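Local coordinates for putative iron binding protein (Bordetella pertussis Tohama I, PDB 2OWT), which binds ferric iron as a bacterial solute-binding protein and probably serves in iron uptake, at residues G177-V182 and L195-Y200; L104-L109 and Y275-R280; T235-S240 and G293-D298. One frame throughout, in Å; residues are numbered along the deposited sequence.

How the contacts relate
Contacts 1 and 2 are buried and flank the ferric site, whereas contact 3 is only partly buried and its L295-V297 edge reaches toward the surface. All three reach one mixed sheet. Strand 100-112 joins them, pairing with strand 193-197 of contact 1, strand 277-278 of contact 2 and strand 237-245 of contact 3. Contact 1 supplies two metal-binding tyrosines and contact 2 an arginine that holds the carbonate. Both are rich in charge, and the salt bridge from R107 to D179 links them. Contact 3, about 15 Å from contact 1 between centres, relies instead on backbone hydrogen bonds, a water and aliphatic side chains.

Contact 1 of 3, residues G177-V182 and L195-Y200; sequences GGDRDV and LANAYY. With FE (Fe (III) ion), chain B.
The guanidinium of R180 has Y200 over one face: CD2 of Y200 stands 3.5 Å above the centre of the guanidinium plane. The two planes are 66° apart, so the groups meet steeply and not as a parallel stack. Over one face of the Y200 ring lies Y199, whose CE1 is 3.3 Å above the ring plane, and the Y199 ring in turn points its edge at the iron. The two tyrosines, neighbours at the start of a helix, converge because their first torsions differ: Y199 has CG between N and the carbonyl carbon (chi1 63°), Y200 has CG anti to that carbon. Their oxygens bind the ferric ion, Y199 OH at 1.9 Å and Y200 OH at 2.0 Å, and Y143 is a further tyrosine ligand.

The D179 carboxylate takes a hydrogen bond from the backbone of N197. N197 N donates to D179 OD2 over 2.9 Å, reaching it from 54° above the carboxylate plane, and the same oxygen is salt-bridged to R107. A water donates to both D179 OD1 and L195 O, while A196 CB packs 3.6 Å from D179 CG. R180 has its own salt-bridge partner, E15.

The beginning of the 180-187 region, with D179 just ahead of it, thus meets the turn from strand 193-197 into helix 198-205, with Y143 of helix 142-170 and Y110 of strand 100-112 packed alongside.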
ATOM      1  N   GLY A 177      -5.113   4.060  14.687  1.00  7.12           N
ATOM      2  CA  GLY A 177      -4.122   2.988  14.763  1.00  6.82           C
ATOM      3  C   GLY A 177      -3.574   2.632  13.397  1.00  6.82           C
ATOM      4  O   GLY A 177      -3.733   3.392  12.439  1.00  6.91           O
ATOM      5  N   GLY A 178      -2.924   1.476  13.304  1.00  6.57           N
ATOM      6  CA  GLY A 178      -2.431   0.974  12.029  1.00  6.22           C
ATOM      7  C   GLY A 178      -3.247  -0.207  11.561  1.00  6.52           C
ATOM      8  O   GLY A 178      -4.247  -0.578  12.197  1.00  6.58           O
ATOM      9  N   ASP A 179      -2.823  -0.802  10.449  1.00  6.49           N
ATOM     10  CA  ASP A 179      -3.508  -1.960   9.869  1.00  6.19           C
ATOM     11  C   ASP A 179      -3.437  -3.210  10.769  1.00  6.58           C
ATOM     12  O   ASP A 179      -4.396  -3.993  10.814  1.00  6.68           O
ATOM     13  CB  ASP A 179      -2.949  -2.273   8.472  1.00  6.09           C
ATOM     14  CG  ASP A 179      -3.739  -1.608   7.351  1.00  5.95           C
ATOM     15  OD1 ASP A 179      -4.620  -0.766   7.633  1.00  6.89           O
ATOM     16  OD2 ASP A 179      -3.484  -1.937   6.173  1.00  5.72           O
ATOM     17  N   ARG A 180      -2.320  -3.375  11.486  1.00  5.89           N
ATOM     18  CA  ARG A 180      -2.122  -4.520  12.388  1.00  6.31           C
ATOM     19  C   ARG A 180      -3.099  -4.529  13.575  1.00  5.69           C
ATOM     20  O   ARG A 180      -3.548  -5.581  14.020  1.00  5.66           O
ATOM     21  CB  ARG A 180      -0.651  -4.622  12.851  1.00  5.93           C
ATOM     22  CG  ARG A 180       0.214  -5.474  11.925  1.00  6.63           C
ATOM     23  CD  ARG A 180       1.727  -5.403  12.247  1.00  7.48           C
ATOM     24  NE  ARG A 180       2.237  -4.113  11.814  1.00 11.30           N
ATOM     25  CZ  ARG A 180       3.240  -3.897  10.965  1.00 11.02           C
ATOM     26  NH1 ARG A 180       3.965  -4.883  10.442  1.00  8.69           N
ATOM     27  NH2 ARG A 180       3.527  -2.646  10.672  1.00 10.61           N
ATOM     28  N   ASP A 181      -3.431  -3.341  14.056  1.00  5.97           N
ATOM     29  CA  ASP A 181      -4.409  -3.134  15.126  1.00  5.84           C
ATOM     30  C   ASP A 181      -5.805  -3.681  14.840  1.00  6.00           C
ATOM     31  O   ASP A 181      -6.585  -3.904  15.765  1.00  5.51           O
ATOM     32  CB  ASP A 181      -4.471  -1.648  15.463  1.00  5.92           C
ATOM     33  CG  ASP A 181      -3.126  -1.112  15.942  1.00  6.89           C
ATOM     34  OD1 ASP A 181      -2.336  -1.910  16.503  1.00  5.82           O
ATOM     35  OD2 ASP A 181      -2.863   0.093  15.760  1.00  7.85           O
ATOM     36  N   VAL A 182      -6.111  -3.904  13.560  1.00  6.21           N
ATOM     37  CA  VAL A 182      -7.358  -4.554  13.171  1.00  6.49           C
ATOM     38  C   VAL A 182      -7.346  -6.020  13.640  1.00  6.69           C
ATOM     39  O   VAL A 182      -8.306  -6.476  14.260  1.00  7.07           O
ATOM     40  CB  VAL A 182      -7.635  -4.429  11.628  1.00  6.56           C
ATOM     41  CG1 VAL A 182      -8.851  -5.206  11.238  1.00  5.82           C
ATOM     42  CG2 VAL A 182      -7.811  -2.960  11.223  1.00  6.55           C
ATOM     43  N   LEU A 195     -11.188  -3.625   7.552  1.00  6.48           N
ATOM     44  CA  LEU A 195     -10.416  -3.428   6.306  1.00  6.51           C
ATOM     45  C   LEU A 195      -8.941  -3.208   6.577  1.00  5.98           C
ATOM     46  O   LEU A 195      -8.584  -2.404   7.431  1.00  6.10           O
ATOM     47  CB  LEU A 195     -10.945  -2.227   5.514  1.00  7.00           C
ATOM     48  CG  LEU A 195     -12.144  -2.387   4.586  1.00  8.43           C
ATOM     49  CD1 LEU A 195     -12.416  -1.032   3.981  1.00 10.73           C
ATOM     50  CD2 LEU A 195     -11.918  -3.443   3.495  1.00  9.33           C
ATOM     51  N   ALA A 196      -8.083  -3.923   5.854  1.00  5.68           N
ATOM     52  CA  ALA A 196      -6.632  -3.771   6.016  1.00  5.53           C
ATOM     53  C   ALA A 196      -5.846  -4.549   4.959  1.00  5.57           C
ATOM     54  O   ALA A 196      -6.408  -5.392   4.271  1.00  5.97           O
ATOM     55  CB  ALA A 196      -6.197  -4.173   7.421  1.00  5.34           C
ATOM     56  N   ASN A 197      -4.549  -4.259   4.837  1.00  5.59           N
ATOM     57  CA  ASN A 197      -3.709  -4.852   3.793  1.00  5.54           C
ATOM     58  C   ASN A 197      -3.286  -6.278   4.140  1.00  5.73           C
ATOM     59  O   ASN A 197      -2.852  -6.559   5.267  1.00  5.73           O
ATOM     60  CB  ASN A 197      -2.485  -3.959   3.503  1.00  5.40           C
ATOM     61  CG  ASN A 197      -2.844  -2.668   2.730  1.00  4.60           C
ATOM     62  OD1 ASN A 197      -3.935  -2.524   2.193  1.00  4.49           O
ATOM     63  ND2 ASN A 197      -1.916  -1.735   2.690  1.00  4.23           N
ATOM     64  N   ALA A 198      -3.415  -7.179   3.173  1.00  5.77           N
ATOM     65  CA  ALA A 198      -3.189  -8.610   3.425  1.00  6.07           C
ATOM     66  C   ALA A 198      -1.736  -8.938   3.727  1.00  6.24           C
ATOM     67  O   ALA A 198      -1.468  -9.899   4.447  1.00  6.66           O
ATOM     68  CB  ALA A 198      -3.701  -9.477   2.271  1.00  5.35           C
ATOM     69  N   TYR A 199      -0.801  -8.148   3.197  1.00  6.38           N
ATOM     70  CA  TYR A 199       0.617  -8.430   3.441  1.00  6.53           C
ATOM     71  C   TYR A 199       0.985  -8.399   4.935  1.00  6.61           C
ATOM     72  O   TYR A 199       1.880  -9.125   5.352  1.00  6.49           O
ATOM     73  CB  TYR A 199       1.552  -7.552   2.584  1.00  6.25           C
ATOM     74  CG  TYR A 199       1.478  -6.070   2.837  1.00  5.57           C
ATOM     75  CD1 TYR A 199       2.225  -5.480   3.855  1.00  5.75           C
ATOM     76  CD2 TYR A 199       0.694  -5.249   2.035  1.00  5.40           C
ATOM     77  CE1 TYR A 199       2.158  -4.112   4.089  1.00  5.44           C
ATOM     78  CE2 TYR A 199       0.616  -3.886   2.267  1.00  3.97           C
ATOM     79  CZ  TYR A 199       1.351  -3.322   3.289  1.00  4.86           C
ATOM     80  OH  TYR A 199       1.277  -1.968   3.525  1.00  4.47           O
ATOM     81  N   TYR A 200       0.297  -7.566   5.724  1.00  6.72           N
ATOM     82  CA  TYR A 200       0.499  -7.537   7.179  1.00  7.01           C
ATOM     83  C   TYR A 200       0.107  -8.860   7.845  1.00  7.58           C
ATOM     84  O   TYR A 200       0.772  -9.290   8.777  1.00  7.62           O
ATOM     85  CB  TYR A 200      -0.248  -6.378   7.842  1.00  6.55           C
ATOM     86  CG  TYR A 200       0.268  -5.000   7.486  1.00  6.68           C
ATOM     87  CD1 TYR A 200      -0.503  -4.127   6.724  1.00  4.76           C
ATOM     88  CD2 TYR A 200       1.530  -4.565   7.918  1.00  6.24           C
ATOM     89  CE1 TYR A 200      -0.038  -2.858   6.396  1.00  5.83           C
ATOM     90  CE2 TYR A 200       2.007  -3.292   7.591  1.00  5.03           C
ATOM     91  CZ  TYR A 200       1.220  -2.442   6.832  1.00  5.98           C
ATOM     92  OH  TYR A 200       1.676  -1.174   6.504  1.00  5.51           O
TER
HETATM   93 FE    FE B 324       2.152  -0.718   4.624  1.00  5.42          FE
HETATM   94  O   HOH W   1      -7.274  -0.358   8.567  1.00  5.02           O

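Contact 2 of 3, residues L104-L109 and Y275-R280; sequences LRDRVL and YEYPVR. With CO3 (carbonate ion), chain C.
L104 and Y277 form an antiparallel hydrogen-bonded pair, L104 N to Y277 O at 2.7 Å and Y277 N to L104 O at 3.0 Å, both nearly straight. This pair belongs to the tight part of the contact, together with R105-E276 and D106-Y277. R105 NH1 makes a salt bridge with E276 OE2 at 2.7 Å: the acceptor is in the guanidinium plane, but NH1 meets OE2 from 70° out of the carboxylate plane. The same group turns NH2 to the carbonate O2 at 2.9 Å, so its edge holds two anions, helped by a chain bent at chi2 and chi3. S103 and R14 also grip the E276 carboxylate. Y277 OH donates to D106 OD1 at 2.7 Å, and R224 bonds to both side chains.

L104 CB and Y277 CB, 4.0 Å apart, make normal apolar packing. Looser, on the partly exposed side, is L104 CG at 4.4 Å from V279 CG1.

The same carbonate oxygen touches the iron, making R105 a second-shell residue. An arginine holding an anion at a tyrosine-rich ferric site is consistent with a PBP2-type iron-binding protein of the FutA1-like kind, even though this carbonate probably came from the crystallisation liquor.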
ATOM      1  N   LEU A 104       2.943  -4.937  -5.458  1.00  8.14           N
ATOM      2  CA  LEU A 104       1.489  -4.800  -5.363  1.00  8.74           C
ATOM      3  C   LEU A 104       0.972  -5.259  -3.989  1.00  8.53           C
ATOM      4  O   LEU A 104       1.613  -6.059  -3.301  1.00  8.73           O
ATOM      5  CB  LEU A 104       0.792  -5.599  -6.468  1.00  8.77           C
ATOM      6  CG  LEU A 104       0.781  -5.116  -7.920  1.00 10.08           C
ATOM      7  CD1 LEU A 104       0.834  -6.315  -8.877  1.00  9.01           C
ATOM      8  CD2 LEU A 104      -0.465  -4.262  -8.199  1.00 10.31           C
ATOM      9  N   ARG A 105      -0.202  -4.764  -3.620  1.00  7.90           N
ATOM     10  CA  ARG A 105      -0.839  -5.084  -2.349  1.00  7.62           C
ATOM     11  C   ARG A 105      -2.343  -4.949  -2.523  1.00  7.47           C
ATOM     12  O   ARG A 105      -2.801  -4.176  -3.357  1.00  7.63           O
ATOM     13  CB  ARG A 105      -0.387  -4.112  -1.253  1.00  7.61           C
ATOM     14  CG  ARG A 105      -0.227  -2.668  -1.732  1.00  7.60           C
ATOM     15  CD  ARG A 105       1.225  -2.215  -1.583  1.00  8.24           C
ATOM     16  NE  ARG A 105       1.235  -1.385  -0.394  1.00 10.94           N
ATOM     17  CZ  ARG A 105       2.144  -1.402   0.559  1.00 11.03           C
ATOM     18  NH1 ARG A 105       3.197  -2.200   0.508  1.00  9.76           N
ATOM     19  NH2 ARG A 105       1.967  -0.594   1.584  1.00 14.11           N
ATOM     20  N   ASP A 106      -3.106  -5.686  -1.728  1.00  7.24           N
ATOM     21  CA  ASP A 106      -4.567  -5.594  -1.779  1.00  7.19           C
ATOM     22  C   ASP A 106      -5.137  -5.234  -0.405  1.00  6.88           C
ATOM     23  O   ASP A 106      -4.604  -5.649   0.625  1.00  7.31           O
ATOM     24  CB  ASP A 106      -5.200  -6.878  -2.360  1.00  6.94           C
ATOM     25  CG  ASP A 106      -4.769  -8.154  -1.627  1.00  8.18           C
ATOM     26  OD1 ASP A 106      -3.729  -8.167  -0.932  1.00 10.46           O
ATOM     27  OD2 ASP A 106      -5.471  -9.173  -1.752  1.00  8.17           O
ATOM     28  N   ARG A 107      -6.193  -4.427  -0.400  1.00  6.22           N
ATOM     29  CA  ARG A 107      -6.891  -4.084   0.827  1.00  5.42           C
ATOM     30  C   ARG A 107      -8.053  -5.043   0.979  1.00  5.18           C
ATOM     31  O   ARG A 107      -8.978  -5.049   0.169  1.00  4.98           O
ATOM     32  CB  ARG A 107      -7.363  -2.624   0.808  1.00  5.17           C
ATOM     33  CG  ARG A 107      -7.665  -2.048   2.185  1.00  4.36           C
ATOM     34  CD  ARG A 107      -7.345  -0.574   2.249  1.00  2.45           C
ATOM     35  NE  ARG A 107      -7.383  -0.048   3.611  1.00  2.81           N
ATOM     36  CZ  ARG A 107      -6.457  -0.277   4.545  1.00  4.21           C
ATOM     37  NH1 ARG A 107      -5.402  -1.058   4.284  1.00  3.36           N
ATOM     38  NH2 ARG A 107      -6.584   0.274   5.751  1.00  2.11           N
ATOM     39  N   VAL A 108      -7.991  -5.861   2.026  1.00  5.11           N
ATOM     40  CA  VAL A 108      -8.882  -7.014   2.173  1.00  4.81           C
ATOM     41  C   VAL A 108      -9.626  -6.952   3.505  1.00  5.38           C
ATOM     42  O   VAL A 108      -9.441  -6.013   4.283  1.00  5.81           O
ATOM     43  CB  VAL A 108      -8.081  -8.349   2.077  1.00  4.79           C
ATOM     44  CG1 VAL A 108      -7.418  -8.488   0.736  1.00  3.58           C
ATOM     45  CG2 VAL A 108      -7.019  -8.425   3.177  1.00  4.79           C
ATOM     46  N   LEU A 109     -10.446  -7.963   3.780  1.00  5.78           N
ATOM     47  CA  LEU A 109     -11.173  -8.044   5.046  1.00  5.83           C
ATOM     48  C   LEU A 109     -10.488  -9.017   6.011  1.00  6.22           C
ATOM     49  O   LEU A 109     -10.269 -10.185   5.683  1.00  5.98           O
ATOM     50  CB  LEU A 109     -12.629  -8.448   4.803  1.00  5.48           C
ATOM     51  CG  LEU A 109     -13.684  -8.254   5.892  1.00  5.45           C
ATOM     52  CD1 LEU A 109     -14.115  -6.790   6.018  1.00  5.96           C
ATOM     53  CD2 LEU A 109     -14.895  -9.124   5.581  1.00  5.25           C
ATOM     54  N   TYR A 275       5.801 -10.154   2.022  1.00  8.19           N
ATOM     55  CA  TYR A 275       4.501 -10.842   1.877  1.00  8.35           C
ATOM     56  C   TYR A 275       3.558 -10.094   0.925  1.00  8.46           C
ATOM     57  O   TYR A 275       2.331 -10.210   1.009  1.00  8.08           O
ATOM     58  CB  TYR A 275       3.868 -11.141   3.253  1.00  8.34           C
ATOM     59  CG  TYR A 275       4.828 -11.891   4.146  1.00  8.97           C
ATOM     60  CD1 TYR A 275       5.681 -11.205   5.011  1.00  7.85           C
ATOM     61  CD2 TYR A 275       4.944 -13.282   4.073  1.00  8.52           C
ATOM     62  CE1 TYR A 275       6.587 -11.869   5.798  1.00  8.11           C
ATOM     63  CE2 TYR A 275       5.863 -13.961   4.869  1.00  9.04           C
ATOM     64  CZ  TYR A 275       6.672 -13.242   5.734  1.00  8.76           C
ATOM     65  OH  TYR A 275       7.588 -13.885   6.532  1.00  9.78           O
ATOM     66  N   GLU A 276       4.165  -9.339   0.015  1.00  8.69           N
ATOM     67  CA  GLU A 276       3.449  -8.601  -1.015  1.00  9.43           C
ATOM     68  C   GLU A 276       3.408  -9.419  -2.306  1.00  9.40           C
ATOM     69  O   GLU A 276       3.837 -10.580  -2.337  1.00  9.22           O
ATOM     70  CB  GLU A 276       4.130  -7.251  -1.281  1.00  9.36           C
ATOM     71  CG  GLU A 276       3.982  -6.236  -0.173  1.00  9.71           C
ATOM     72  CD  GLU A 276       4.742  -4.959  -0.464  1.00  9.96           C
ATOM     73  OE1 GLU A 276       5.906  -4.825  -0.032  1.00 11.72           O
ATOM     74  OE2 GLU A 276       4.183  -4.091  -1.147  1.00 10.65           O
ATOM     75  N   TYR A 277       2.881  -8.801  -3.362  1.00  9.75           N
ATOM     76  CA  TYR A 277       2.867  -9.397  -4.697  1.00 10.18           C
ATOM     77  C   TYR A 277       3.882  -8.669  -5.562  1.00 10.27           C
ATOM     78  O   TYR A 277       3.959  -7.441  -5.543  1.00 10.26           O
ATOM     79  CB  TYR A 277       1.472  -9.349  -5.337  1.00 10.02           C
ATOM     80  CG  TYR A 277       0.359  -9.674  -4.372  1.00 10.42           C
ATOM     81  CD1 TYR A 277      -0.430  -8.664  -3.829  1.00  9.48           C
ATOM     82  CD2 TYR A 277       0.116 -10.987  -3.979  1.00 10.96           C
ATOM     83  CE1 TYR A 277      -1.449  -8.956  -2.931  1.00 10.30           C
ATOM     84  CE2 TYR A 277      -0.902 -11.291  -3.072  1.00 11.24           C
ATOM     85  CZ  TYR A 277      -1.684 -10.270  -2.550  1.00 11.21           C
ATOM     86  OH  TYR A 277      -2.698 -10.567  -1.646  1.00 11.15           O
ATOM     87  N   PRO A 278       4.695  -9.437  -6.291  1.00 10.63           N
ATOM     88  CA  PRO A 278       5.669  -8.882  -7.215  1.00 10.55           C
ATOM     89  C   PRO A 278       5.010  -8.288  -8.452  1.00 10.64           C
ATOM     90  O   PRO A 278       3.941  -8.747  -8.876  1.00 10.39           O
ATOM     91  CB  PRO A 278       6.515 -10.107  -7.602  1.00 10.44           C
ATOM     92  CG  PRO A 278       6.199 -11.145  -6.563  1.00 10.74           C
ATOM     93  CD  PRO A 278       4.773 -10.908  -6.243  1.00 10.64           C
ATOM     94  N   VAL A 279       5.650  -7.267  -9.014  1.00 10.99           N
ATOM     95  CA  VAL A 279       5.247  -6.730 -10.302  1.00 11.67           C
ATOM     96  C   VAL A 279       5.839  -7.567 -11.439  1.00 12.56           C
ATOM     97  O   VAL A 279       5.293  -7.589 -12.541  1.00 12.49           O
ATOM     98  CB  VAL A 279       5.617  -5.225 -10.460  1.00 12.03           C
ATOM     99  CG1 VAL A 279       4.820  -4.365  -9.461  1.00 10.35           C
ATOM    100  CG2 VAL A 279       7.154  -5.001 -10.358  1.00 10.11           C
ATOM    101  N   ARG A 280       6.951  -8.254 -11.148  1.00 13.65           N
ATOM    102  CA  ARG A 280       7.637  -9.152 -12.088  1.00 14.11           C
ATOM    103  C   ARG A 280       7.018 -10.545 -12.073  1.00 14.78           C
ATOM    104  O   ARG A 280       6.680 -11.073 -11.006  1.00 14.91           O
ATOM    105  CB  ARG A 280       9.115  -9.274 -11.699  1.00 14.21           C
ATOM    106  CG  ARG A 280      10.029  -9.819 -12.779  1.00 13.93           C
ATOM    107  CD  ARG A 280      11.413 -10.094 -12.220  1.00 15.39           C
ATOM    108  NE  ARG A 280      12.343 -10.573 -13.248  1.00 16.11           N
ATOM    109  CZ  ARG A 280      13.251  -9.817 -13.865  1.00 16.25           C
ATOM    110  NH1 ARG A 280      13.370  -8.532 -13.564  1.00 16.23           N
ATOM    111  NH2 ARG A 280      14.044 -10.348 -14.788  1.00 16.52           N
TER
HETATM  112  C   CO3 C 325       4.571  -0.225   4.452  1.00  8.09           C
HETATM  113  O1  CO3 C 325       4.055   0.335   5.500  1.00  8.02           O
HETATM  114  O2  CO3 C 325       3.839  -1.043   3.772  1.00  8.76           O
HETATM  115  O3  CO3 C 325       5.787   0.028   4.078  1.00  8.18           O

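Contact 3 of 3, residues T235-S240 and G293-D298; sequences THVNIS and GPLKVD
V237 and V297 cross at about a right angle and meet through their methyl branches: V237 CG1 is 3.7 Å from V297 CG2, and V237 CG2 is 3.8 Å from V297 CG1. V237 takes chi1 -54°, which puts CG2 between N and the carbonyl carbon, so both branches can be presented to V297. A second right-angled crossing joins T235 and L295, where L295 CD1 comes 4.0 Å from T235 CB. Chi1 of 168° swings the L295 side chain back across to T235, although its CB bond does not aim there. A looser contact sets L295 CD1 4.4 Å from V237 CG1.

The backbones bridge once, at T235 and V297. T235 N donates to K296 O over 2.7 Å, almost in line with the carbonyl, while D298 N reaches T235 O at 3.0 Å with a more bent angle of 144°. D298 then packs its CB against T235 O. A water extends the link, donating to T235 OG1 and accepting from K296 N, and T235 OG1 also bonds to P225 O.

The direct bonds are main chain to main chain, and the water links T235 OG1 to K296 N. The chemistry thus implies that loop 293-298 is joined at T235, just ahead of strand 237-245, mainly by two backbone hydrogen bonds, which depend little on side-chain identity, with valine and leucine methyls packing beside them and no salt bridge between the two segments.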
ATOM      1  N   THR A 235     -10.838  -7.325  -6.505  1.00  9.20           N
ATOM      2  CA  THR A 235     -10.292  -6.855  -5.239  1.00  7.87           C
ATOM      3  C   THR A 235      -9.473  -5.596  -5.457  1.00  7.52           C
ATOM      4  O   THR A 235      -8.726  -5.494  -6.431  1.00  7.68           O
ATOM      5  CB  THR A 235      -9.444  -7.954  -4.544  1.00  7.80           C
ATOM      6  OG1 THR A 235     -10.304  -9.028  -4.162  1.00  6.43           O
ATOM      7  CG2 THR A 235      -8.745  -7.423  -3.289  1.00  6.63           C
ATOM      8  N   HIS A 236      -9.627  -4.626  -4.561  1.00  7.02           N
ATOM      9  CA  HIS A 236      -8.878  -3.374  -4.677  1.00  6.48           C
ATOM     10  C   HIS A 236      -7.390  -3.630  -4.414  1.00  6.74           C
ATOM     11  O   HIS A 236      -7.020  -4.283  -3.424  1.00  7.20           O
ATOM     12  CB  HIS A 236      -9.438  -2.321  -3.729  1.00  5.91           C
ATOM     13  CG  HIS A 236      -8.573  -1.112  -3.596  1.00  5.61           C
ATOM     14  ND1 HIS A 236      -7.753  -0.904  -2.510  1.00  6.64           N
ATOM     15  CD2 HIS A 236      -8.383  -0.058  -4.421  1.00  3.75           C
ATOM     16  CE1 HIS A 236      -7.098   0.231  -2.671  1.00  5.92           C
ATOM     17  NE2 HIS A 236      -7.469   0.767  -3.818  1.00  4.52           N
ATOM     18  N   VAL A 237      -6.548  -3.157  -5.329  1.00  6.71           N
ATOM     19  CA  VAL A 237      -5.097  -3.305  -5.213  1.00  6.14           C
ATOM     20  C   VAL A 237      -4.450  -1.934  -5.305  1.00  5.73           C
ATOM     21  O   VAL A 237      -4.917  -1.058  -6.059  1.00  5.42           O
ATOM     22  CB  VAL A 237      -4.470  -4.280  -6.278  1.00  6.50           C
ATOM     23  CG1 VAL A 237      -5.160  -5.655  -6.260  1.00  6.20           C
ATOM     24  CG2 VAL A 237      -4.501  -3.679  -7.675  1.00  7.00           C
ATOM     25  N   ASN A 238      -3.405  -1.746  -4.504  1.00  5.11           N
ATOM     26  CA  ASN A 238      -2.594  -0.539  -4.538  1.00  4.95           C
ATOM     27  C   ASN A 238      -1.133  -0.959  -4.746  1.00  4.78           C
ATOM     28  O   ASN A 238      -0.849  -2.154  -4.933  1.00  4.82           O
ATOM     29  CB  ASN A 238      -2.804   0.286  -3.259  1.00  4.98           C
ATOM     30  CG  ASN A 238      -2.555   1.792  -3.461  1.00  5.16           C
ATOM     31  OD1 ASN A 238      -1.769   2.201  -4.314  1.00  5.40           O
ATOM     32  ND2 ASN A 238      -3.203   2.610  -2.641  1.00  3.29           N
ATOM     33  N   ILE A 239      -0.213   0.005  -4.745  1.00  4.52           N
ATOM     34  CA  ILE A 239       1.195  -0.286  -5.038  1.00  4.03           C
ATOM     35  C   ILE A 239       2.143   0.302  -4.004  1.00  4.01           C
ATOM     36  O   ILE A 239       1.772   1.177  -3.228  1.00  3.27           O
ATOM     37  CB  ILE A 239       1.625   0.273  -6.446  1.00  4.49           C
ATOM     38  CG1 ILE A 239       1.587   1.810  -6.462  1.00  3.67           C
ATOM     39  CG2 ILE A 239       0.771  -0.345  -7.595  1.00  3.96           C
ATOM     40  CD1 ILE A 239       2.210   2.441  -7.684  1.00  3.68           C
ATOM     41  N   SER A 240       3.366  -0.209  -3.985  1.00  3.99           N
ATOM     42  CA  SER A 240       4.475   0.582  -3.522  1.00  4.20           C
ATOM     43  C   SER A 240       5.107   1.039  -4.833  1.00  4.38           C
ATOM     44  O   SER A 240       5.124   0.285  -5.817  1.00  4.63           O
ATOM     45  CB  SER A 240       5.430  -0.215  -2.625  1.00  4.41           C
ATOM     46  OG  SER A 240       6.477  -0.844  -3.352  1.00  4.27           O
ATOM     47  N   GLY A 293      -5.723 -17.829  -1.326  1.00 13.61           N
ATOM     48  CA  GLY A 293      -6.369 -18.081  -2.617  1.00 13.38           C
ATOM     49  C   GLY A 293      -5.830 -17.163  -3.704  1.00 13.32           C
ATOM     50  O   GLY A 293      -5.079 -16.223  -3.404  1.00 13.12           O
ATOM     51  N   PRO A 294      -6.204 -17.428  -4.977  1.00 13.29           N
ATOM     52  CA  PRO A 294      -5.826 -16.562  -6.103  1.00 13.59           C
ATOM     53  C   PRO A 294      -6.455 -15.165  -6.027  1.00 13.89           C
ATOM     54  O   PRO A 294      -7.615 -15.015  -5.638  1.00 14.08           O
ATOM     55  CB  PRO A 294      -6.364 -17.314  -7.323  1.00 13.51           C
ATOM     56  CG  PRO A 294      -7.451 -18.162  -6.787  1.00 13.11           C
ATOM     57  CD  PRO A 294      -7.008 -18.575  -5.427  1.00 12.95           C
ATOM     58  N   LEU A 295      -5.678 -14.159  -6.406  1.00 14.28           N
ATOM     59  CA  LEU A 295      -6.098 -12.776  -6.321  1.00 14.58           C
ATOM     60  C   LEU A 295      -6.717 -12.340  -7.645  1.00 15.16           C
ATOM     61  O   LEU A 295      -6.073 -12.458  -8.689  1.00 15.63           O
ATOM     62  CB  LEU A 295      -4.889 -11.899  -5.962  1.00 14.47           C
ATOM     63  CG  LEU A 295      -4.976 -10.368  -6.066  1.00 14.49           C
ATOM     64  CD1 LEU A 295      -5.952  -9.771  -5.056  1.00 12.08           C
ATOM     65  CD2 LEU A 295      -3.589  -9.761  -5.914  1.00 14.28           C
ATOM     66  N   LYS A 296      -7.961 -11.853  -7.600  1.00 15.47           N
ATOM     67  CA  LYS A 296      -8.627 -11.287  -8.779  1.00 15.75           C
ATOM     68  C   LYS A 296      -8.650  -9.756  -8.677  1.00 15.56           C
ATOM     69  O   LYS A 296      -9.437  -9.167  -7.932  1.00 15.40           O
ATOM     70  CB  LYS A 296     -10.044 -11.851  -8.958  1.00 16.42           C
ATOM     71  CG  LYS A 296     -10.776 -11.351 -10.223  1.00 17.49           C
ATOM     72  CD  LYS A 296     -10.373 -12.168 -11.455  1.00 20.09           C
ATOM     73  CE  LYS A 296     -10.768 -11.491 -12.778  1.00 20.89           C
ATOM     74  NZ  LYS A 296     -10.052 -12.122 -13.955  1.00 22.09           N
ATOM     75  N   VAL A 297      -7.779  -9.132  -9.455  1.00 15.44           N
ATOM     76  CA  VAL A 297      -7.476  -7.712  -9.363  1.00 15.64           C
ATOM     77  C   VAL A 297      -8.585  -6.872  -9.998  1.00 15.90           C
ATOM     78  O   VAL A 297      -9.169  -7.262 -11.016  1.00 16.12           O
ATOM     79  CB  VAL A 297      -6.081  -7.426 -10.033  1.00 15.75           C
ATOM     80  CG1 VAL A 297      -5.877  -5.948 -10.330  1.00 16.00           C
ATOM     81  CG2 VAL A 297      -4.939  -7.962  -9.167  1.00 14.72           C
ATOM     82  N   ASP A 298      -8.879  -5.730  -9.380  1.00 16.19           N
ATOM     83  CA  ASP A 298      -9.815  -4.752  -9.915  1.00 16.36           C
ATOM     84  C   ASP A 298      -9.275  -4.257 -11.260  1.00 16.78           C
ATOM     85  O   ASP A 298      -8.090  -3.920 -11.373  1.00 16.62           O
ATOM     86  CB  ASP A 298      -9.955  -3.594  -8.921  1.00 16.65           C
ATOM     87  CG  ASP A 298     -11.133  -2.663  -9.231  1.00 17.72           C
ATOM     88  OD1 ASP A 298     -11.894  -2.918 -10.180  1.00 19.71           O
ATOM     89  OD2 ASP A 298     -11.302  -1.662  -8.512  1.00 18.10           O
TER
HETATM   90  O   HOH W   2      -9.928 -11.489  -5.429  1.00 15.75           O